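Local coordinates for protein dihydropyrimidinase (Brevibacillus agri, PDB 3SFW) that probably catalyses the reversible hydrolytic ring opening of dihydropyrimidines such as dihydrouracil at a two-zinc active site, at residues 3-8 with 43-48; 98-103 with 134-139; 215-220 with 239-244. All blocks are in the same frame, centred on the assembly; numbering follows the deposited sequence.

Contact 1 of 3, residues 3-8 with 43-48; sequences KWIRNG and IDATGY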
loop_
_atom_site.group_PDB
_atom_site.type_symbol
_atom_site.label_atom_id
_atom_site.label_comp_id
_atom_site.label_asym_id
_atom_site.label_seq_id
_atom_site.Cartn_x
_atom_site.Cartn_y
_atom_site.Cartn_z
ATOM N N LYS A 3 -25.405 45.228 14.397
ATOM C CA LYS A 3 -24.124 45.226 15.086
ATOM C C LYS A 3 -23.015 45.352 14.056
ATOM O O LYS A 3 -23.050 44.675 13.034
ATOM C CB LYS A 3 -23.942 43.914 15.870
ATOM C CG LYS A 3 -24.968 43.751 17.050
ATOM C CD LYS A 3 -24.751 42.406 17.754
ATOM C CE LYS A 3 -25.769 42.192 18.927
ATOM N NZ LYS A 3 -27.221 42.110 18.506
ATOM N N TRP A 4 -22.057 46.224 14.330
ATOM C CA TRP A 4 -20.979 46.542 13.403
ATOM C C TRP A 4 -19.676 46.171 14.088
ATOM O O TRP A 4 -19.229 46.853 15.027
ATOM C CB TRP A 4 -21.007 48.055 13.124
ATOM C CG TRP A 4 -20.135 48.566 12.011
ATOM C CD1 TRP A 4 -19.501 47.845 11.032
ATOM C CD2 TRP A 4 -19.850 49.941 11.749
ATOM N NE1 TRP A 4 -18.797 48.707 10.197
ATOM C CE2 TRP A 4 -18.998 49.994 10.623
ATOM C CE3 TRP A 4 -20.255 51.147 12.350
ATOM C CZ2 TRP A 4 -18.549 51.217 10.073
ATOM C CZ3 TRP A 4 -19.778 52.349 11.835
ATOM C CH2 TRP A 4 -18.939 52.376 10.704
ATOM N N ILE A 5 -19.128 45.005 13.720
ATOM C CA ILE A 5 -17.917 44.519 14.329
ATOM C C ILE A 5 -16.723 45.081 13.567
ATOM O O ILE A 5 -16.496 44.724 12.367
ATOM C CB ILE A 5 -17.840 42.969 14.329
ATOM C CG1 ILE A 5 -19.146 42.334 14.847
ATOM C CG2 ILE A 5 -16.636 42.484 15.081
ATOM C CD1 ILE A 5 -19.163 40.752 14.712
ATOM N N ARG A 6 -15.959 45.937 14.237
ATOM C CA ARG A 6 -14.904 46.741 13.555
ATOM C C ARG A 6 -13.475 46.409 13.960
ATOM O O ARG A 6 -13.196 46.043 15.112
ATOM C CB ARG A 6 -15.130 48.241 13.815
ATOM C CG ARG A 6 -16.531 48.734 13.431
ATOM C CD ARG A 6 -16.522 50.246 13.340
ATOM N NE ARG A 6 -15.707 50.661 12.199
ATOM C CZ ARG A 6 -15.480 51.929 11.866
ATOM N NH1 ARG A 6 -15.982 52.907 12.606
ATOM N NH2 ARG A 6 -14.742 52.212 10.794
ATOM N N ASN A 7 -12.565 46.514 12.995
ATOM C CA ASN A 7 -11.137 46.494 13.286
ATOM C C ASN A 7 -10.559 45.112 13.554
ATOM O O ASN A 7 -9.445 45.018 14.063
ATOM C CB ASN A 7 -10.803 47.393 14.496
ATOM C CG ASN A 7 -11.354 48.793 14.357
ATOM O OD1 ASN A 7 -11.304 49.381 13.270
ATOM N ND2 ASN A 7 -11.887 49.357 15.473
ATOM N N GLY A 8 -11.309 44.064 13.221
ATOM C CA GLY A 8 -10.847 42.686 13.425
ATOM C C GLY A 8 -10.307 42.078 12.126
ATOM O O GLY A 8 -10.361 42.726 11.059
ATOM N N ILE A 43 -18.953 47.065 17.863
ATOM C CA ILE A 43 -18.202 46.079 18.641
ATOM C C ILE A 43 -16.746 46.178 18.211
ATOM O O ILE A 43 -16.406 45.972 17.021
ATOM C CB ILE A 43 -18.686 44.616 18.326
ATOM C CG1 ILE A 43 -20.214 44.468 18.422
ATOM C CG2 ILE A 43 -17.982 43.593 19.209
ATOM C CD1 ILE A 43 -20.823 45.059 19.625
ATOM N N ASP A 44 -15.883 46.493 19.157
ATOM C CA ASP A 44 -14.466 46.663 18.860
ATOM C C ASP A 44 -13.697 45.321 18.865
ATOM O O ASP A 44 -13.535 44.693 19.913
ATOM C CB ASP A 44 -13.872 47.648 19.880
ATOM C CG ASP A 44 -12.414 47.953 19.630
ATOM O OD1 ASP A 44 -11.832 47.439 18.661
ATOM O OD2 ASP A 44 -11.829 48.723 20.417
ATOM N N ALA A 45 -13.246 44.878 17.682
ATOM C CA ALA A 45 -12.517 43.601 17.554
ATOM C C ALA A 45 -11.027 43.789 17.285
ATOM O O ALA A 45 -10.352 42.870 16.831
ATOM C CB ALA A 45 -13.160 42.715 16.456
ATOM N N THR A 46 -10.478 44.946 17.691
ATOM C CA THR A 46 -9.041 45.174 17.600
ATOM C C THR A 46 -8.259 44.061 18.269
ATOM O O THR A 46 -8.526 43.705 19.437
ATOM C CB THR A 46 -8.633 46.566 18.266
ATOM O OG1 THR A 46 -9.383 47.620 17.670
ATOM C CG2 THR A 46 -7.153 46.858 18.054
ATOM N N GLY A 47 -7.278 43.507 17.549
ATOM C CA GLY A 47 -6.409 42.460 18.098
ATOM C C GLY A 47 -7.040 41.059 18.106
ATOM O O GLY A 47 -6.437 40.096 18.583
ATOM N N TYR A 48 -8.247 40.947 17.580
ATOM C CA TYR A 48 -8.909 39.617 17.530
ATOM C C TYR A 48 -8.990 39.096 16.101
ATOM O O TYR A 48 -9.138 39.883 15.130
ATOM C CB TYR A 48 -10.348 39.691 18.089
ATOM C CG TYR A 48 -10.468 40.222 19.522
ATOM C CD1 TYR A 48 -9.423 40.095 20.450
ATOM C CD2 TYR A 48 -11.616 40.891 19.912
ATOM C CE1 TYR A 48 -9.575 40.598 21.776
ATOM C CE2 TYR A 48 -11.766 41.376 21.198
ATOM C CZ TYR A 48 -10.756 41.240 22.111
ATOM O OH TYR A 48 -10.982 41.706 23.404
HETATM O O HOH W 1 -7.059 44.156 14.688
#

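Contact 2 of 3, residues 98-103 with 134-139; sequences GESLHS and LEELES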
loop_
_atom_site.group_PDB
_atom_site.type_symbol
_atom_site.label_atom_id
_atom_site.label_comp_id
_atom_site.label_asym_id
_atom_site.label_seq_id
_atom_site.Cartn_x
_atom_site.Cartn_y
_atom_site.Cartn_z
ATOM N N GLY A 98 -37.114 -2.240 18.608
ATOM C CA GLY A 98 -38.539 -2.319 18.891
ATOM C C GLY A 98 -39.214 -0.996 19.197
ATOM O O GLY A 98 -40.432 -0.954 19.313
ATOM N N GLU A 99 -38.431 0.074 19.381
ATOM C CA GLU A 99 -38.989 1.426 19.586
ATOM C C GLU A 99 -38.953 2.176 18.234
ATOM O O GLU A 99 -37.998 2.020 17.465
ATOM C CB GLU A 99 -38.148 2.176 20.640
ATOM C CG GLU A 99 -38.583 3.625 20.892
ATOM C CD GLU A 99 -37.438 4.582 21.365
ATOM O OE1 GLU A 99 -36.229 4.288 21.108
ATOM O OE2 GLU A 99 -37.780 5.677 21.907
ATOM N N SER A 100 -39.993 2.935 17.906
ATOM C CA SER A 100 -39.939 3.688 16.638
ATOM C C SER A 100 -38.789 4.686 16.678
ATOM O O SER A 100 -38.432 5.212 17.748
ATOM C CB SER A 100 -41.232 4.397 16.352
ATOM O OG SER A 100 -41.346 5.604 17.071
ATOM N N LEU A 101 -38.241 4.980 15.511
ATOM C CA LEU A 101 -37.225 6.034 15.394
ATOM C C LEU A 101 -37.833 7.364 15.805
ATOM O O LEU A 101 -37.165 8.194 16.389
ATOM C CB LEU A 101 -36.735 6.132 13.941
ATOM C CG LEU A 101 -36.115 4.859 13.338
ATOM C CD1 LEU A 101 -35.700 5.121 11.900
ATOM C CD2 LEU A 101 -34.895 4.398 14.188
ATOM N N HIS A 102 -39.095 7.614 15.427
ATOM C CA HIS A 102 -39.673 8.916 15.686
ATOM C C HIS A 102 -39.889 9.184 17.161
ATOM O O HIS A 102 -39.833 10.322 17.575
ATOM C CB HIS A 102 -41.003 9.129 14.923
ATOM C CG HIS A 102 -40.830 9.349 13.432
ATOM N ND1 HIS A 102 -40.888 10.596 12.835
ATOM C CD2 HIS A 102 -40.519 8.476 12.442
ATOM C CE1 HIS A 102 -40.707 10.463 11.524
ATOM N NE2 HIS A 102 -40.545 9.178 11.257
ATOM N N SER A 103 -40.132 8.133 17.946
ATOM C CA SER A 103 -40.281 8.319 19.385
ATOM C C SER A 103 -38.957 8.753 19.997
ATOM O O SER A 103 -38.934 9.563 20.872
ATOM C CB SER A 103 -40.838 7.070 20.092
ATOM O OG SER A 103 -39.972 5.964 19.938
ATOM N N LEU A 134 -36.493 0.883 7.977
ATOM C CA LEU A 134 -36.069 1.382 6.682
ATOM C C LEU A 134 -37.149 2.306 6.098
ATOM O O LEU A 134 -36.855 3.366 5.528
ATOM C CB LEU A 134 -35.770 0.217 5.746
ATOM C CG LEU A 134 -34.528 -0.612 6.149
ATOM C CD1 LEU A 134 -34.347 -1.677 5.078
ATOM C CD2 LEU A 134 -33.252 0.258 6.226
ATOM N N GLU A 135 -38.411 1.936 6.303
ATOM C CA GLU A 135 -39.518 2.771 5.805
ATOM C C GLU A 135 -39.569 4.094 6.548
ATOM O O GLU A 135 -39.733 5.165 5.941
ATOM C CB GLU A 135 -40.882 2.039 5.922
ATOM C CG GLU A 135 -40.922 0.702 5.163
ATOM C CD GLU A 135 -42.133 0.544 4.212
ATOM O OE1 GLU A 135 -42.097 -0.389 3.356
ATOM O OE2 GLU A 135 -43.129 1.313 4.346
ATOM N N GLU A 136 -39.351 4.030 7.853
ATOM C CA GLU A 136 -39.400 5.196 8.710
ATOM C C GLU A 136 -38.340 6.229 8.366
ATOM O O GLU A 136 -38.536 7.431 8.591
ATOM C CB GLU A 136 -39.220 4.761 10.169
ATOM C CG GLU A 136 -39.885 5.639 11.096
ATOM C CD GLU A 136 -39.883 5.194 12.553
ATOM O OE1 GLU A 136 -39.436 4.094 12.953
ATOM O OE2 GLU A 136 -40.277 6.056 13.312
ATOM N N LEU A 137 -37.201 5.764 7.852
ATOM C CA LEU A 137 -36.075 6.682 7.573
ATOM C C LEU A 137 -36.423 7.739 6.533
ATOM O O LEU A 137 -35.818 8.804 6.495
ATOM C CB LEU A 137 -34.824 5.888 7.151
ATOM C CG LEU A 137 -34.109 5.209 8.330
ATOM C CD1 LEU A 137 -33.021 4.295 7.792
ATOM C CD2 LEU A 137 -33.520 6.318 9.250
ATOM N N GLU A 138 -37.409 7.461 5.670
ATOM C CA GLU A 138 -37.750 8.463 4.653
ATOM C C GLU A 138 -38.193 9.805 5.224
ATOM O O GLU A 138 -37.615 10.864 4.908
ATOM C CB GLU A 138 -38.773 7.925 3.630
ATOM C CG GLU A 138 -38.987 8.916 2.492
ATOM C CD GLU A 138 -39.925 8.368 1.432
ATOM O OE1 GLU A 138 -40.988 7.815 1.804
ATOM O OE2 GLU A 138 -39.555 8.417 0.248
ATOM N N SER A 139 -39.127 9.783 6.176
ATOM C CA SER A 139 -39.528 11.067 6.780
ATOM C C SER A 139 -38.492 11.554 7.756
ATOM O O SER A 139 -38.384 12.750 7.992
ATOM C CB SER A 139 -40.895 10.939 7.457
ATOM O OG SER A 139 -40.825 10.012 8.521
#

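Contact 3 of 3, residues 215-220 with 239-244; sequences EAEGEA and HVSCAD. With ZN (zinc ion), chain D.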
loop_
_atom_site.group_PDB
_atom_site.type_symbol
_atom_site.label_atom_id
_atom_site.label_comp_id
_atom_site.label_asym_id
_atom_site.label_seq_id
_atom_site.Cartn_x
_atom_site.Cartn_y
_atom_site.Cartn_z
ATOM N N GLU A 215 -5.562 -2.490 16.167
ATOM C CA GLU A 215 -5.928 -3.385 15.088
ATOM C C GLU A 215 -7.439 -3.628 15.024
ATOM O O GLU A 215 -7.952 -3.857 13.942
ATOM C CB GLU A 215 -5.173 -4.706 15.217
ATOM C CG GLU A 215 -3.631 -4.540 14.993
ATOM C CD GLU A 215 -2.785 -4.028 16.212
ATOM O OE1 GLU A 215 -3.276 -3.847 17.355
ATOM O OE2 GLU A 215 -1.573 -3.800 15.990
ATOM N N ALA A 216 -8.117 -3.574 16.170
ATOM C CA ALA A 216 -9.581 -3.792 16.238
ATOM C C ALA A 216 -10.341 -2.590 15.628
ATOM O O ALA A 216 -11.438 -2.744 15.060
ATOM C CB ALA A 216 -10.017 -4.004 17.714
ATOM N N GLU A 217 -9.781 -1.395 15.837
ATOM C CA GLU A 217 -10.333 -0.181 15.237
ATOM C C GLU A 217 -10.015 -0.208 13.762
ATOM O O GLU A 217 -10.873 0.080 12.912
ATOM C CB GLU A 217 -9.763 1.072 15.894
ATOM C CG GLU A 217 -10.188 2.335 15.146
ATOM C CD GLU A 217 -9.635 3.618 15.750
ATOM O OE1 GLU A 217 -9.333 3.681 16.959
ATOM O OE2 GLU A 217 -9.588 4.605 15.024
ATOM N N GLY A 218 -8.793 -0.590 13.412
ATOM C CA GLY A 218 -8.451 -0.692 11.983
ATOM C C GLY A 218 -9.405 -1.659 11.265
ATOM O O GLY A 218 -9.857 -1.399 10.126
ATOM N N GLU A 219 -9.597 -2.831 11.853
ATOM C CA GLU A 219 -10.438 -3.839 11.189
ATOM C C GLU A 219 -11.870 -3.330 10.933
ATOM O O GLU A 219 -12.380 -3.393 9.812
ATOM C CB GLU A 219 -10.509 -5.130 12.011
ATOM C CG GLU A 219 -11.300 -6.269 11.289
ATOM C CD GLU A 219 -12.803 -6.078 11.362
ATOM O OE1 GLU A 219 -13.333 -5.714 12.447
ATOM O OE2 GLU A 219 -13.444 -6.214 10.275
ATOM N N ALA A 220 -12.467 -2.736 11.944
ATOM C CA ALA A 220 -13.862 -2.281 11.787
ATOM C C ALA A 220 -13.924 -1.101 10.824
ATOM O O ALA A 220 -14.907 -0.933 10.094
ATOM C CB ALA A 220 -14.457 -1.914 13.156
ATOM N N HIS A 239 -14.340 9.735 15.444
ATOM C CA HIS A 239 -13.165 9.522 16.309
ATOM C C HIS A 239 -12.163 8.508 15.752
ATOM O O HIS A 239 -11.888 7.504 16.399
ATOM C CB HIS A 239 -13.549 9.192 17.800
ATOM C CG HIS A 239 -14.573 8.089 17.986
ATOM N ND1 HIS A 239 -14.475 6.850 17.373
ATOM C CD2 HIS A 239 -15.637 8.011 18.833
ATOM C CE1 HIS A 239 -15.481 6.078 17.790
ATOM N NE2 HIS A 239 -16.181 6.761 18.687
ATOM N N VAL A 240 -11.506 8.863 14.645
ATOM C CA VAL A 240 -10.343 8.080 14.163
ATOM C C VAL A 240 -9.157 8.338 15.138
ATOM O O VAL A 240 -8.827 9.502 15.415
ATOM C CB VAL A 240 -9.970 8.512 12.706
ATOM C CG1 VAL A 240 -8.677 7.793 12.223
ATOM C CG2 VAL A 240 -11.120 8.189 11.765
ATOM N N SER A 241 -8.607 7.273 15.758
ATOM C CA SER A 241 -7.615 7.518 16.823
ATOM C C SER A 241 -6.227 7.040 16.468
ATOM O O SER A 241 -5.261 7.290 17.213
ATOM C CB SER A 241 -8.053 6.838 18.141
ATOM O OG SER A 241 -7.915 5.419 18.064
ATOM N N CYS A 242 -6.114 6.240 15.415
ATOM C CA CYS A 242 -4.857 5.522 15.193
ATOM C C CYS A 242 -4.452 5.415 13.750
ATOM O O CYS A 242 -5.273 5.566 12.819
ATOM C CB CYS A 242 -4.889 4.126 15.805
ATOM S SG CYS A 242 -6.071 2.981 15.042
ATOM N N ALA A 243 -3.149 5.226 13.559
ATOM C CA ALA A 243 -2.572 5.160 12.213
ATOM C C ALA A 243 -3.159 4.028 11.387
ATOM O O ALA A 243 -3.403 4.209 10.185
ATOM C CB ALA A 243 -1.004 5.025 12.289
ATOM N N ASP A 244 -3.503 2.910 12.025
ATOM C CA ASP A 244 -4.085 1.775 11.297
ATOM C C ASP A 244 -5.356 2.250 10.562
ATOM O O ASP A 244 -5.542 1.958 9.380
ATOM C CB ASP A 244 -4.437 0.682 12.302
ATOM C CG ASP A 244 -4.820 -0.636 11.645
ATOM O OD1 ASP A 244 -4.487 -1.680 12.248
ATOM O OD2 ASP A 244 -5.492 -0.662 10.582
HETATM ZN ZN ZN D . -18.047 6.359 19.758
HETATM O O HOH W 2 -6.365 -3.771 11.546
HETATM O O HOH W 3 -19.548 5.961 21.178
HETATM O O HOH W 4 -17.080 6.165 21.767
#

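Contact 1 of 3, residues 3-8 with 43-48
Ile5 and Arg6 lie beside Ile43 and Asp44 as neighbours in two parallel strands, 2-6 and 41-44, of the small beta-sandwich domain that accompanies the catalytic barrel in dihydropyrimidinases. Three backbone hydrogen bonds run between the strands in the alternating parallel pattern. Ile43 N donates to Trp4 O, Arg6 N donates to Ile43 O at 2.8 Å, and Ala45 N, just past the end of its strand, donates to Arg6 O. Ile43 thus uses both its N-H and its C=O on residues that flank Ile5. The Ile43 carbonyl oxygen also receives a CA-H...O contact from Ile5 CA at 3.4 Å.

Apolar contacts occupy one face of the sheet. Ile5 CG2, anti to the backbone N, reaches Ala45 CB at 3.7 Å, while CG1 comes against Ile43 CB. This face turns to the strands from the C-terminal part of the chain: Ile5 touches Leu431, and Ile43 packs on Leu395 and Phe436.

Arg6 and Asp44 share the other face. The Arg6 side chain folds back over Trp4, with CD above the centre of the indole ring and Trp4 CZ2 3.5 Å above the guanidinium plane; its NE makes a salt bridge with Asp20.

Polar contacts fasten the loop that follows. A type II turn from Ala45 to Tyr48 is closed by Tyr48 N on Ala45 O. Water 1 bridges the segments, donating to Asn7 O at 2.6 Å and accepting from Gly47 N. Asp44 OD1 takes two donors from Thr46: the hydroxyl on its syn lone pair at 2.6 Å, and the backbone N, in an Asx turn, from above the carboxylate plane. Asn7 ND2 stands 3.7 Å from that same OD1, its amide plane turned 85° from the carboxylate.

Contact 2 of 3, residues 98-103 with 134-139
Glu136 OE1 accepts the backbone N-H of Leu101 at 3.0 Å, met on the syn side of the carboxylate but 31° out of its plane. The second oxygen, OE2, faces the N-H of His102, although its position is less certain. Glu136 CG stands anti to its backbone N (chi1 -151°), and the chain is extended beyond it, carrying the carboxylate from helix 131-142 to the first turn of helix 101-112. A negative group there would probably be stabilised by the helix dipole.

Ser100 is the N-cap of the same helix. Its OG, in the crowded position between backbone N and carbonyl carbon, accepts from Ser103 N at 2.9 Å, so the N-H groups of this turn are shared between an internal cap and a glutamate from the neighbouring helix.

The His102 ring and the Glu136 side chain pass each other in opposite directions, with Glu136 CG at the ring edge, in its plane. Alongside Glu136 CG, nearer helix 131-142, His102 NE2 makes a weak hydrogen bond to Ser139 OG, which also lies at the ring edge in its plane. On the buried side, Leu101 CD1 meets Leu137 CD2 at 3.6 Å, and Leu137 goes on to touch Leu176 of helix 163-176. The two helices follow the parallel strands 86-93 and 119-124, as successive outer helices do in the TIM barrel of the amidohydrolase family.

Contact 3 of 3, residues 215-220 with 239-244
Both carboxylate oxygens of Glu217 meet Ser241. CG lies anti to the backbone N (chi1 172°), and the chain is extended beyond it. OE2 receives Ser241 N on its syn lone pair at 2.9 Å, in a nearly straight bond. OE1 accepts from Ser241 OG at a short 2.5 Å, also on the syn side and 17° out of the carboxylate plane. The forked grip fixes the rotation of the carboxylate. Arg292 completes the buried cluster, making a salt bridge with Glu217 OE1 and a hydrogen bond with Ser241 OG. Beside it, Cys242 SG lies 3.7 Å from Glu217 CD.

Asp244 meets helix 214-230 at Gly218, its OD2 3.3 Å from Gly218 CA, where the helix surface carries no side chain. OD2 forms a salt bridge with Arg248 of its own helix. The side chains of Glu215 and Asp244 cross at about a right angle, with carboxylate planes 86° apart and the like charges kept out of contact. Water 2 spans this edge, donating to Glu215 O and to Asp244 OD1. Glu215 also packs on Leu230 of the second subunit.

His239, two residues before Ser241, turns its ring to the metal, and NE2 binds a zinc ion at 2.2 Å. Waters 3 and 4 lie on the same ion, as do His183, whose ring stands roughly perpendicular to that of His239, and the carboxylated Lys150. Glu217 thus probably helps to position the loop that joins strand 234-237 to helix 243-254 and carries a zinc ligand, in the binuclear zinc site of an amidohydrolase TIM barrel.

Only contact 3 reaches the metal centre: it contains His239, a ligand of one zinc ion, and the second zinc lies about 4 Å from that side chain. Contact 2 belongs to the same barrel, but it joins outer helices; its centre is about 30 Å from that of contact 3, and their nearest atoms are about 19 Å apart. Contact 1 sits in the separate beta-sandwich domain, across the chain's centre from contact 3, with centres about 43 Å apart; contact 2 is still farther from it, at about 47 Å between centres. None of the three touches another. Along the chain they follow in series, each closing before the next opens.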